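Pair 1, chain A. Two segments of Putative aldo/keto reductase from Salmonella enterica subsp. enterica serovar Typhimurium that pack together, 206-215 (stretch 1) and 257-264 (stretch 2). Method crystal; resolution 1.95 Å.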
# COMPACT_ATOMS: atom_id res chain seq x y z
N ARG A 206 5.88 -31.41 0.65
CA ARG A 206 7.12 -32.03 0.16
C ARG A 206 7.21 -31.99 -1.37
O ARG A 206 7.67 -32.93 -2.01
CB ARG A 206 7.24 -33.47 0.65
CG ARG A 206 7.15 -33.58 2.19
CD ARG A 206 7.57 -34.93 2.72
NE ARG A 206 7.42 -34.97 4.18
CZ ARG A 206 8.33 -34.52 5.04
NH1 ARG A 206 9.48 -34.00 4.60
NH2 ARG A 206 8.10 -34.59 6.34
N ILE A 207 6.76 -30.87 -1.93
CA ILE A 207 6.84 -30.60 -3.36
C ILE A 207 7.88 -29.52 -3.58
O ILE A 207 7.82 -28.45 -2.97
CB ILE A 207 5.47 -30.15 -3.92
CG1 ILE A 207 4.48 -31.32 -3.86
CG2 ILE A 207 5.60 -29.59 -5.34
CD1 ILE A 207 3.04 -30.94 -4.01
N ARG A 208 8.84 -29.80 -4.45
CA ARG A 208 9.92 -28.86 -4.67
C ARG A 208 9.63 -27.93 -5.85
O ARG A 208 9.28 -28.38 -6.95
CB ARG A 208 11.24 -29.62 -4.87
CG ARG A 208 11.64 -30.41 -3.62
CD ARG A 208 12.83 -31.33 -3.85
NE ARG A 208 14.09 -30.61 -4.04
CZ ARG A 208 15.29 -31.14 -3.81
NH1 ARG A 208 15.40 -32.38 -3.35
NH2 ARG A 208 16.39 -30.42 -4.02
N PRO A 209 9.76 -26.62 -5.62
CA PRO A 209 9.50 -25.67 -6.71
C PRO A 209 10.65 -25.55 -7.69
O PRO A 209 11.82 -25.62 -7.27
CB PRO A 209 9.29 -24.35 -5.97
CG PRO A 209 10.16 -24.49 -4.74
CD PRO A 209 10.14 -25.94 -4.36
N MET A 210 10.34 -25.40 -8.97
CA MET A 210 11.33 -24.91 -9.94
C MET A 210 11.35 -23.39 -9.82
O MET A 210 10.29 -22.76 -9.79
CB MET A 210 10.98 -25.34 -11.37
CG MET A 210 10.80 -26.85 -11.55
SD MET A 210 10.03 -27.26 -13.12
CE MET A 210 11.32 -26.76 -14.27
N ALA A 211 12.53 -22.81 -9.76
CA ALA A 211 12.65 -21.39 -9.48
C ALA A 211 13.11 -20.62 -10.72
O ALA A 211 14.15 -20.93 -11.32
CB ALA A 211 13.62 -21.15 -8.31
N TRP A 212 12.31 -19.63 -11.13
CA TRP A 212 12.71 -18.81 -12.27
C TRP A 212 13.07 -17.38 -11.83
O TRP A 212 12.79 -16.97 -10.69
CB TRP A 212 11.63 -18.82 -13.38
CG TRP A 212 10.26 -18.34 -13.01
CD1 TRP A 212 9.25 -19.07 -12.45
CD2 TRP A 212 9.73 -17.02 -13.23
NE1 TRP A 212 8.13 -18.28 -12.30
CE2 TRP A 212 8.40 -17.02 -12.76
CE3 TRP A 212 10.25 -15.84 -13.77
CZ2 TRP A 212 7.59 -15.89 -12.81
CZ3 TRP A 212 9.44 -14.71 -13.82
CH2 TRP A 212 8.12 -14.75 -13.34
N SER A 213 13.73 -16.67 -12.73
CA SER A 213 14.31 -15.34 -12.47
C SER A 213 15.26 -15.33 -11.27
O SER A 213 15.29 -14.38 -10.48
CB SER A 213 13.21 -14.30 -12.29
OG SER A 213 12.86 -13.76 -13.55
N CYS A 214 16.08 -16.37 -11.18
CA CYS A 214 16.99 -16.55 -10.07
C CYS A 214 17.97 -15.39 -9.90
O CYS A 214 18.40 -15.09 -8.79
CB CYS A 214 17.75 -17.87 -10.25
SG CYS A 214 16.68 -19.33 -10.19
N LEU A 215 18.31 -14.72 -11.00
CA LEU A 215 19.23 -13.59 -10.96
C LEU A 215 18.52 -12.25 -11.12
O LEU A 215 19.11 -11.28 -11.60
CB LEU A 215 20.30 -13.76 -12.04
CG LEU A 215 21.17 -15.01 -11.89
CD1 LEU A 215 22.19 -15.11 -13.01
CD2 LEU A 215 21.85 -15.05 -10.53
N PRO A 257 14.50 -23.98 2.57
CA PRO A 257 14.01 -25.30 3.00
C PRO A 257 12.89 -25.89 2.11
O PRO A 257 12.54 -27.05 2.30
CB PRO A 257 13.50 -25.04 4.42
CG PRO A 257 13.16 -23.59 4.43
CD PRO A 257 14.14 -22.91 3.52
N SER A 258 12.36 -25.13 1.15
CA SER A 258 11.52 -25.75 0.11
C SER A 258 12.38 -26.52 -0.91
O SER A 258 11.86 -27.29 -1.72
CB SER A 258 10.67 -24.69 -0.60
OG SER A 258 11.44 -23.57 -1.00
N GLN A 259 13.69 -26.31 -0.84
CA GLN A 259 14.66 -27.00 -1.71
C GLN A 259 14.37 -26.81 -3.20
O GLN A 259 14.15 -27.78 -3.92
CB GLN A 259 14.69 -28.49 -1.36
CG GLN A 259 14.93 -28.76 0.13
CD GLN A 259 15.04 -30.25 0.45
OE1 GLN A 259 16.02 -30.89 0.09
NE2 GLN A 259 14.03 -30.79 1.12
N PRO A 260 14.41 -25.56 -3.67
CA PRO A 260 14.10 -25.23 -5.07
C PRO A 260 15.10 -25.81 -6.08
O PRO A 260 16.26 -26.06 -5.73
CB PRO A 260 14.17 -23.69 -5.09
CG PRO A 260 14.13 -23.26 -3.65
CD PRO A 260 14.81 -24.36 -2.91
N LEU A 261 14.61 -26.01 -7.30
CA LEU A 261 15.42 -26.37 -8.46
C LEU A 261 15.59 -25.12 -9.33
O LEU A 261 14.64 -24.70 -10.00
CB LEU A 261 14.76 -27.48 -9.28
CG LEU A 261 14.63 -28.90 -8.69
CD1 LEU A 261 13.68 -28.97 -7.49
CD2 LEU A 261 14.19 -29.86 -9.77
N PRO A 262 16.79 -24.52 -9.30
CA PRO A 262 17.02 -23.29 -10.07
C PRO A 262 17.02 -23.52 -11.58
O PRO A 262 17.65 -24.47 -12.06
CB PRO A 262 18.40 -22.82 -9.60
CG PRO A 262 18.62 -23.51 -8.27
CD PRO A 262 17.93 -24.84 -8.42
N ILE A 263 16.30 -22.67 -12.31
CA ILE A 263 16.31 -22.70 -13.77
C ILE A 263 17.37 -21.76 -14.29
O ILE A 263 17.34 -20.56 -13.99
CB ILE A 263 14.95 -22.30 -14.37
CG1 ILE A 263 13.84 -23.23 -13.86
CG2 ILE A 263 15.02 -22.28 -15.91
CD1 ILE A 263 12.43 -22.71 -14.13
N ILE A 264 18.32 -22.30 -15.04
CA ILE A 264 19.39 -21.52 -15.65
C ILE A 264 18.94 -21.14 -17.05
O ILE A 264 18.42 -21.99 -17.78
CB ILE A 264 20.71 -22.31 -15.73
CG1 ILE A 264 20.97 -23.09 -14.43
CG2 ILE A 264 21.88 -21.39 -16.08
CD1 ILE A 264 22.07 -24.13 -14.58

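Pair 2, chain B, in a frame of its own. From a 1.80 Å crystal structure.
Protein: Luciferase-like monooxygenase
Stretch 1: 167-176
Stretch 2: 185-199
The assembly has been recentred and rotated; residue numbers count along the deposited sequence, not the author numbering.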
# COMPACT_ATOMS: atom_id res chain seq x y z
N ALA B 167 12.23 1.24 10.19
CA ALA B 167 12.67 0.62 11.43
C ALA B 167 11.93 -0.71 11.65
O ALA B 167 10.71 -0.74 11.81
CB ALA B 167 12.41 1.56 12.60
N LEU B 168 12.71 -1.80 11.73
CA LEU B 168 12.17 -3.14 11.96
C LEU B 168 11.79 -3.36 13.42
O LEU B 168 12.64 -3.18 14.33
CB LEU B 168 13.20 -4.19 11.59
CG LEU B 168 13.25 -4.70 10.15
CD1 LEU B 168 14.33 -5.77 10.01
CD2 LEU B 168 11.90 -5.26 9.67
N TRP B 169 10.58 -3.83 13.67
CA TRP B 169 10.11 -4.20 15.00
C TRP B 169 9.50 -5.60 14.95
O TRP B 169 8.84 -5.97 13.96
CB TRP B 169 9.02 -3.24 15.51
CG TRP B 169 9.52 -1.94 16.01
CD1 TRP B 169 9.96 -0.88 15.25
CD2 TRP B 169 9.65 -1.51 17.37
NE1 TRP B 169 10.35 0.14 16.03
CE2 TRP B 169 10.15 -0.20 17.35
CE3 TRP B 169 9.43 -2.13 18.61
CZ2 TRP B 169 10.42 0.50 18.50
CZ3 TRP B 169 9.66 -1.41 19.74
CH2 TRP B 169 10.18 -0.11 19.69
N LEU B 170 9.67 -6.37 16.02
CA LEU B 170 9.00 -7.66 16.13
C LEU B 170 7.91 -7.55 17.17
O LEU B 170 8.14 -7.09 18.30
CB LEU B 170 9.97 -8.76 16.54
CG LEU B 170 9.37 -10.14 16.63
CD1 LEU B 170 8.70 -10.54 15.32
CD2 LEU B 170 10.44 -11.18 16.97
N LEU B 171 6.71 -7.96 16.78
CA LEU B 171 5.57 -8.01 17.67
C LEU B 171 5.39 -9.44 18.08
O LEU B 171 5.40 -10.34 17.24
CB LEU B 171 4.29 -7.53 16.98
CG LEU B 171 4.14 -6.01 16.87
CD1 LEU B 171 5.15 -5.40 15.88
CD2 LEU B 171 2.73 -5.70 16.46
N GLY B 172 5.18 -9.65 19.37
CA GLY B 172 4.89 -11.02 19.86
C GLY B 172 3.90 -11.09 20.98
O GLY B 172 3.55 -10.05 21.61
N ALA B 173 3.45 -12.30 21.28
CA ALA B 173 2.55 -12.56 22.37
C ALA B 173 2.90 -13.92 23.00
O ALA B 173 2.01 -14.68 23.37
CB ALA B 173 1.14 -12.58 21.85
N SER B 174 4.19 -14.15 23.13
CA SER B 174 4.73 -15.42 23.62
C SER B 174 6.14 -15.22 24.13
O SER B 174 6.86 -14.33 23.68
CB SER B 174 4.73 -16.48 22.52
OG SER B 174 5.69 -16.20 21.50
N VAL B 175 6.56 -16.08 25.06
CA VAL B 175 7.95 -16.06 25.53
C VAL B 175 8.91 -16.40 24.41
O VAL B 175 9.98 -15.80 24.28
CB VAL B 175 8.16 -17.01 26.73
CG1 VAL B 175 9.63 -17.02 27.18
CG2 VAL B 175 7.29 -16.59 27.88
N SER B 176 8.50 -17.31 23.54
CA SER B 176 9.32 -17.69 22.40
C SER B 176 9.64 -16.50 21.48
O SER B 176 10.78 -16.34 21.02
CB SER B 176 8.57 -18.83 21.67
OG SER B 176 8.26 -18.57 20.32
N GLY B 185 18.39 -9.10 18.19
CA GLY B 185 18.68 -7.73 18.54
C GLY B 185 17.65 -6.76 17.99
O GLY B 185 17.97 -5.67 17.58
N LEU B 186 16.39 -7.18 18.02
CA LEU B 186 15.31 -6.34 17.50
C LEU B 186 14.54 -5.64 18.58
O LEU B 186 14.30 -6.21 19.65
CB LEU B 186 14.35 -7.19 16.70
CG LEU B 186 14.90 -7.65 15.37
CD1 LEU B 186 13.99 -8.70 14.79
CD2 LEU B 186 15.09 -6.48 14.42
N PRO B 187 14.03 -4.42 18.27
CA PRO B 187 13.03 -3.81 19.11
C PRO B 187 11.80 -4.75 19.15
O PRO B 187 11.53 -5.45 18.19
CB PRO B 187 12.71 -2.50 18.38
CG PRO B 187 13.90 -2.22 17.54
CD PRO B 187 14.42 -3.55 17.14
N TYR B 188 11.11 -4.77 20.29
CA TYR B 188 10.13 -5.77 20.56
C TYR B 188 8.90 -5.17 21.20
O TYR B 188 9.02 -4.41 22.13
CB TYR B 188 10.72 -6.81 21.52
CG TYR B 188 9.82 -7.95 21.88
CD1 TYR B 188 9.33 -8.79 20.92
CD2 TYR B 188 9.50 -8.22 23.22
CE1 TYR B 188 8.53 -9.88 21.26
CE2 TYR B 188 8.67 -9.29 23.57
CZ TYR B 188 8.21 -10.12 22.60
OH TYR B 188 7.43 -11.20 22.92
N ALA B 189 7.73 -5.53 20.69
CA ALA B 189 6.48 -5.09 21.27
C ALA B 189 5.67 -6.31 21.69
O ALA B 189 5.31 -7.15 20.87
CB ALA B 189 5.70 -4.27 20.28
N TYR B 190 5.41 -6.42 22.99
CA TYR B 190 4.65 -7.54 23.55
C TYR B 190 3.19 -7.22 23.74
O TYR B 190 2.84 -6.26 24.44
CB TYR B 190 5.22 -7.99 24.91
CG TYR B 190 4.59 -9.27 25.43
CD1 TYR B 190 5.06 -10.50 25.04
CD2 TYR B 190 3.52 -9.23 26.31
CE1 TYR B 190 4.48 -11.68 25.52
CE2 TYR B 190 2.93 -10.39 26.79
CZ TYR B 190 3.42 -11.62 26.37
OH TYR B 190 2.84 -12.78 26.84
N ALA B 191 2.34 -8.08 23.21
CA ALA B 191 0.89 -7.94 23.36
C ALA B 191 0.35 -8.50 24.68
O ALA B 191 -0.20 -9.61 24.72
CB ALA B 191 0.15 -8.56 22.16
N HIS B 192 0.38 -7.67 25.70
CA HIS B 192 -0.12 -8.05 27.01
C HIS B 192 -1.60 -8.42 26.94
O HIS B 192 -2.05 -9.37 27.62
CB HIS B 192 0.09 -6.92 27.98
CG HIS B 192 -0.67 -7.08 29.24
ND1 HIS B 192 -0.31 -7.97 30.22
CD2 HIS B 192 -1.89 -6.60 29.59
CE1 HIS B 192 -1.23 -7.96 31.17
NE2 HIS B 192 -2.17 -7.09 30.84
N PHE B 193 -2.35 -7.70 26.11
CA PHE B 193 -3.78 -7.90 26.04
C PHE B 193 -4.13 -9.22 25.38
O PHE B 193 -5.27 -9.66 25.46
CB PHE B 193 -4.45 -6.73 25.30
CG PHE B 193 -4.11 -6.63 23.83
CD1 PHE B 193 -2.93 -6.03 23.41
CD2 PHE B 193 -4.98 -7.09 22.86
CE1 PHE B 193 -2.63 -5.92 22.08
CE2 PHE B 193 -4.68 -6.99 21.52
CZ PHE B 193 -3.50 -6.38 21.12
N ILE B 194 -3.17 -9.82 24.69
CA ILE B 194 -3.38 -11.12 24.04
C ILE B 194 -2.96 -12.27 24.97
O ILE B 194 -3.70 -13.24 25.14
CB ILE B 194 -2.58 -11.23 22.73
CG1 ILE B 194 -3.08 -10.15 21.75
CG2 ILE B 194 -2.69 -12.65 22.12
CD1 ILE B 194 -2.53 -10.25 20.35
N THR B 195 -1.78 -12.15 25.58
CA THR B 195 -1.23 -13.19 26.43
C THR B 195 -0.77 -12.63 27.79
O THR B 195 0.43 -12.56 28.08
CB THR B 195 -0.09 -13.90 25.68
OG1 THR B 195 -0.56 -14.29 24.39
CG2 THR B 195 0.39 -15.17 26.41
N PRO B 196 -1.72 -12.22 28.62
CA PRO B 196 -1.39 -11.57 29.88
C PRO B 196 -0.79 -12.55 30.90
O PRO B 196 -0.15 -12.11 31.84
CB PRO B 196 -2.74 -11.05 30.38
CG PRO B 196 -3.75 -11.92 29.70
CD PRO B 196 -3.16 -12.24 28.37
N GLN B 197 -0.94 -13.85 30.68
CA GLN B 197 -0.32 -14.83 31.60
C GLN B 197 1.21 -14.81 31.56
O GLN B 197 1.83 -15.20 32.53
CB GLN B 197 -0.87 -16.25 31.34
CG GLN B 197 -0.52 -16.82 29.97
CD GLN B 197 -1.62 -16.62 28.95
OE1 GLN B 197 -2.28 -15.53 28.87
NE2 GLN B 197 -1.85 -17.65 28.14
N PHE B 198 1.83 -14.34 30.48
CA PHE B 198 3.28 -14.39 30.34
C PHE B 198 3.98 -13.05 30.16
O PHE B 198 5.16 -13.00 29.84
CB PHE B 198 3.63 -15.32 29.17
CG PHE B 198 3.18 -16.75 29.36
CD1 PHE B 198 3.62 -17.48 30.45
CD2 PHE B 198 2.39 -17.39 28.42
CE1 PHE B 198 3.23 -18.80 30.64
CE2 PHE B 198 2.00 -18.72 28.59
CZ PHE B 198 2.42 -19.42 29.71
N THR B 199 3.26 -11.96 30.37
CA THR B 199 3.83 -10.64 30.13
C THR B 199 5.13 -10.41 30.89
O THR B 199 6.15 -10.03 30.31
CB THR B 199 2.82 -9.54 30.52
OG1 THR B 199 1.59 -9.77 29.80
CG2 THR B 199 3.37 -8.16 30.18

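Pair 1 and pair 2 each set two short parallel strands side by side, and 14 central residues superpose with an RMSD of 0.9 Å. The hydrogen-bond ladder is shared. In pair 1, Leu A261 N donates to Pro A209 O (2.8 Å), Ala A211 N to Leu A261 O (2.8 Å), and Ile A263 N to Ala A211 O (2.9 Å). In pair 2, Ala B189 N donates to Leu B170 O (2.9 Å), Gly B172 N to Ala B189 O (2.9 Å), and Ala B191 N to Gly B172 O (2.8 Å). Pair 2 has one rung more, Leu B170 N to Pro B187 O (3.0 Å); Pro A209, which matches Leu B170, has no amide hydrogen to give.

Arg A208 matches Trp B169, and both lay a flat group against the neighbouring stretch. Arg A208 NE donates to Gln A259 O (2.8 Å), the carbonyl at the position of Pro B187, while Gln A259 CB covers one guanidinium face. Trp B169 works without polarity: Pro B187 CB sits 3.3 Å from the centroid of the Trp B169 six-membered ring. A planar group suits this place because a carbon can pack closely over its face.

At the next match, Leu B186 gives an apolar surface, CD2 4.1 Å from Leu B168 CB; Ser A258 has its CB 4.0 Å from Pro A209 CD.

Met A210 and Leu A261 share one face, as do Leu B171 and Ala B189. The larger Leu A261 brings CD1 3.6 Å from Arg A208 CB; the small Ala B189 leaves its CB 4.1 Å from Leu B171 CG.

The opposite face carries Ala A211 and Pro A262 in pair 1, and Tyr B188 and Tyr B190 in pair 2, where a CB on Gly B172 would also point. Ala A211 matches Gly B172; Pro A260, just before its strand, matches Tyr B188. Compact Pro A260 leaves room for a methyl: Ala A211 CB lies 4.1 Å from Pro A260 CB. The end of Tyr B188 comes near Gly B172, where an ideal CB would clash, 2.9 Å from Tyr B188 OH; glycine accommodates the aromatic neighbour. Pro A262 CB packs 3.9 Å from Cys A214 SG, whereas the longer Tyr B190, its match, brings CE1 3.4 Å from Ser B174 N.

Ile A263 matches Ala B191, and Trp A212 matches Ala B173. Long Ile A263 carries CD1 to 4.0 Å from Trp A212 CB; in pair 2 two methyl groups suffice, Ala B173 CB 4.2 Å from Ala B191 CB.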